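Long-range contact in D-alanyl-lipoteichoic acid synthetase (Streptococcus pneumoniae, PDB 3BMA), which probably takes part in the D-alanylation of lipoteichoic acid, a step of cell wall biogenesis: residues 41-46 / 70-75. The protein carries 1 engineered substitution. Numbering follows the deposited sequence.
Sequences VRFVPF and SYRPYL
Pro73 sets its CB over the centre of the Phe46 ring on one face of a parallel strand pair: CB sits 3.5 Å from the ring centroid, only 6° off the ring normal, a CH-pi contact in which a proline C-H meets an aromatic pi face. The CD2 methyl of Leu75 closes in on Phe46 CB at 4.0 Å, and on this same face Val44 CG2 meets Tyr71 CB at 3.7 Å; apolar Val44, Phe46 and Leu75 suit a buried sheet face. Four hydrogen bonds join the backbones, alternating as parallel strands require; the one from Tyr74 N to Val44 O, 2.7 Å long, is nearly straight at 175°. Pro45 and Pro73 fit because their nitrogens fall at positions that give no N-H to this pattern. On the other face Phe43 turns CG anti to its carbonyl carbon (chi1 -80°), which brings CE1 to 3.7 Å from Arg72 CB.

Toward exposed Ser70 the contact loosens, though Tyr71 stays buried, its OH bonded to Asp365. Arginine suits this end: its methylenes pack while its guanidinium finds partners, Leu368 O and Gln101 for extended Arg42, Tyr71 O, Arg69 O, Asn68 and Glu65 for bent Arg72.

The two strands, with helix 60-66, form a beta-alpha-beta unit at the sheet edge. Helix 355-369 packs on Val44, Phe46 and Tyr71, helices 11-18 and 29-36 on Phe43 and Tyr74, and strand 101-105 flanks 43-47.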
loop_
_atom_site.group_PDB
_atom_site.type_symbol
_atom_site.label_atom_id
_atom_site.label_comp_id
_atom_site.label_asym_id
_atom_site.label_seq_id
_atom_site.Cartn_x
_atom_site.Cartn_y
_atom_site.Cartn_z
ATOM N N VAL C 41 -26.131 -13.246 28.537
ATOM C CA VAL C 41 -27.110 -14.219 28.036
ATOM C C VAL C 41 -26.529 -15.079 26.918
ATOM O O VAL C 41 -25.766 -14.598 26.077
ATOM C CB VAL C 41 -28.414 -13.551 27.541
ATOM C CG1 VAL C 41 -29.330 -13.212 28.714
ATOM C CG2 VAL C 41 -28.108 -12.317 26.716
ATOM N N ARG C 42 -26.900 -16.355 26.918
ATOM C CA ARG C 42 -26.390 -17.303 25.938
ATOM C C ARG C 42 -27.299 -17.386 24.718
ATOM O O ARG C 42 -28.460 -17.778 24.818
ATOM C CB ARG C 42 -26.213 -18.681 26.572
ATOM C CG ARG C 42 -25.657 -19.730 25.639
ATOM C CD ARG C 42 -25.713 -21.086 26.291
ATOM N NE ARG C 42 -25.255 -22.143 25.395
ATOM C CZ ARG C 42 -25.494 -23.436 25.586
ATOM N NH1 ARG C 42 -26.191 -23.838 26.642
ATOM N NH2 ARG C 42 -25.037 -24.329 24.719
ATOM N N PHE C 43 -26.759 -16.990 23.571
ATOM C CA PHE C 43 -27.439 -17.163 22.301
ATOM C C PHE C 43 -26.778 -18.306 21.539
ATOM O O PHE C 43 -25.550 -18.420 21.515
ATOM C CB PHE C 43 -27.439 -15.864 21.486
ATOM C CG PHE C 43 -28.487 -14.871 21.924
ATOM C CD1 PHE C 43 -29.765 -14.897 21.373
ATOM C CD2 PHE C 43 -28.194 -13.903 22.885
ATOM C CE1 PHE C 43 -30.743 -13.977 21.785
ATOM C CE2 PHE C 43 -29.164 -12.978 23.296
ATOM C CZ PHE C 43 -30.436 -13.017 22.749
ATOM N N VAL C 44 -27.604 -19.161 20.944
ATOM C CA VAL C 44 -27.141 -20.362 20.256
ATOM C C VAL C 44 -27.498 -20.261 18.775
ATOM O O VAL C 44 -28.664 -20.037 18.438
ATOM C CB VAL C 44 -27.773 -21.650 20.861
ATOM C CG1 VAL C 44 -27.247 -22.908 20.164
ATOM C CG2 VAL C 44 -27.498 -21.733 22.345
ATOM N N PRO C 45 -26.494 -20.410 17.888
ATOM C CA PRO C 45 -26.741 -20.401 16.451
ATOM C C PRO C 45 -27.644 -21.554 16.021
ATOM O O PRO C 45 -27.300 -22.725 16.214
ATOM C CB PRO C 45 -25.336 -20.572 15.855
ATOM C CG PRO C 45 -24.411 -20.127 16.916
ATOM C CD PRO C 45 -25.059 -20.574 18.183
ATOM N N PHE C 46 -28.802 -21.207 15.465
ATOM C CA PHE C 46 -29.720 -22.179 14.883
ATOM C C PHE C 46 -29.697 -22.045 13.362
ATOM O O PHE C 46 -30.448 -21.254 12.789
ATOM C CB PHE C 46 -31.141 -21.964 15.414
ATOM C CG PHE C 46 -31.447 -22.699 16.703
ATOM C CD1 PHE C 46 -30.577 -22.648 17.793
ATOM C CD2 PHE C 46 -32.635 -23.413 16.834
ATOM C CE1 PHE C 46 -30.877 -23.314 18.981
ATOM C CE2 PHE C 46 -32.947 -24.079 18.020
ATOM C CZ PHE C 46 -32.067 -24.029 19.095
ATOM N N SER C 70 -31.723 -21.727 29.814
ATOM C CA SER C 70 -30.324 -21.302 29.930
ATOM C C SER C 70 -29.715 -20.846 28.594
ATOM O O SER C 70 -28.517 -20.559 28.514
ATOM C CB SER C 70 -29.477 -22.417 30.560
ATOM O OG SER C 70 -29.610 -23.636 29.847
ATOM N N TYR C 71 -30.549 -20.780 27.559
ATOM C CA TYR C 71 -30.139 -20.350 26.226
ATOM C C TYR C 71 -31.306 -19.728 25.459
ATOM O O TYR C 71 -32.469 -19.949 25.800
ATOM C CB TYR C 71 -29.549 -21.525 25.431
ATOM C CG TYR C 71 -30.531 -22.629 25.098
ATOM C CD1 TYR C 71 -30.684 -23.729 25.942
ATOM C CD2 TYR C 71 -31.296 -22.584 23.929
ATOM C CE1 TYR C 71 -31.586 -24.746 25.642
ATOM C CE2 TYR C 71 -32.206 -23.591 23.626
ATOM C CZ TYR C 71 -32.341 -24.671 24.483
ATOM O OH TYR C 71 -33.235 -25.672 24.179
ATOM N N ARG C 72 -30.975 -18.948 24.430
ATOM C CA ARG C 72 -31.935 -18.489 23.433
ATOM C C ARG C 72 -31.418 -18.878 22.050
ATOM O O ARG C 72 -30.220 -18.784 21.799
ATOM C CB ARG C 72 -32.119 -16.973 23.493
ATOM C CG ARG C 72 -32.737 -16.433 24.777
ATOM C CD ARG C 72 -34.153 -16.959 25.007
ATOM N NE ARG C 72 -34.761 -16.402 26.218
ATOM C CZ ARG C 72 -34.552 -16.851 27.455
ATOM N NH1 ARG C 72 -33.741 -17.880 27.677
ATOM N NH2 ARG C 72 -35.161 -16.270 28.478
ATOM N N PRO C 73 -32.306 -19.350 21.157
ATOM C CA PRO C 73 -31.885 -19.578 19.773
ATOM C C PRO C 73 -31.659 -18.269 19.016
ATOM O O PRO C 73 -32.440 -17.330 19.170
ATOM C CB PRO C 73 -33.073 -20.336 19.158
ATOM C CG PRO C 73 -33.929 -20.765 20.315
ATOM C CD PRO C 73 -33.711 -19.737 21.373
ATOM N N TYR C 74 -30.573 -18.201 18.245
ATOM C CA TYR C 74 -30.416 -17.167 17.225
ATOM C C TYR C 74 -30.670 -17.831 15.882
ATOM O O TYR C 74 -29.839 -18.589 15.388
ATOM C CB TYR C 74 -29.024 -16.513 17.249
ATOM C CG TYR C 74 -28.990 -15.190 16.494
ATOM C CD1 TYR C 74 -29.052 -13.977 17.175
ATOM C CD2 TYR C 74 -28.923 -15.154 15.097
ATOM C CE1 TYR C 74 -29.043 -12.765 16.487
ATOM C CE2 TYR C 74 -28.917 -13.947 14.400
ATOM C CZ TYR C 74 -28.976 -12.757 15.102
ATOM O OH TYR C 74 -28.962 -11.563 14.415
ATOM N N LEU C 75 -31.823 -17.533 15.297
ATOM C CA LEU C 75 -32.270 -18.216 14.091
ATOM C C LEU C 75 -31.555 -17.683 12.854
ATOM O O LEU C 75 -31.751 -16.536 12.446
ATOM C CB LEU C 75 -33.793 -18.124 13.951
ATOM C CG LEU C 75 -34.620 -18.468 15.201
ATOM C CD1 LEU C 75 -36.055 -17.994 15.040
ATOM C CD2 LEU C 75 -34.563 -19.953 15.547
#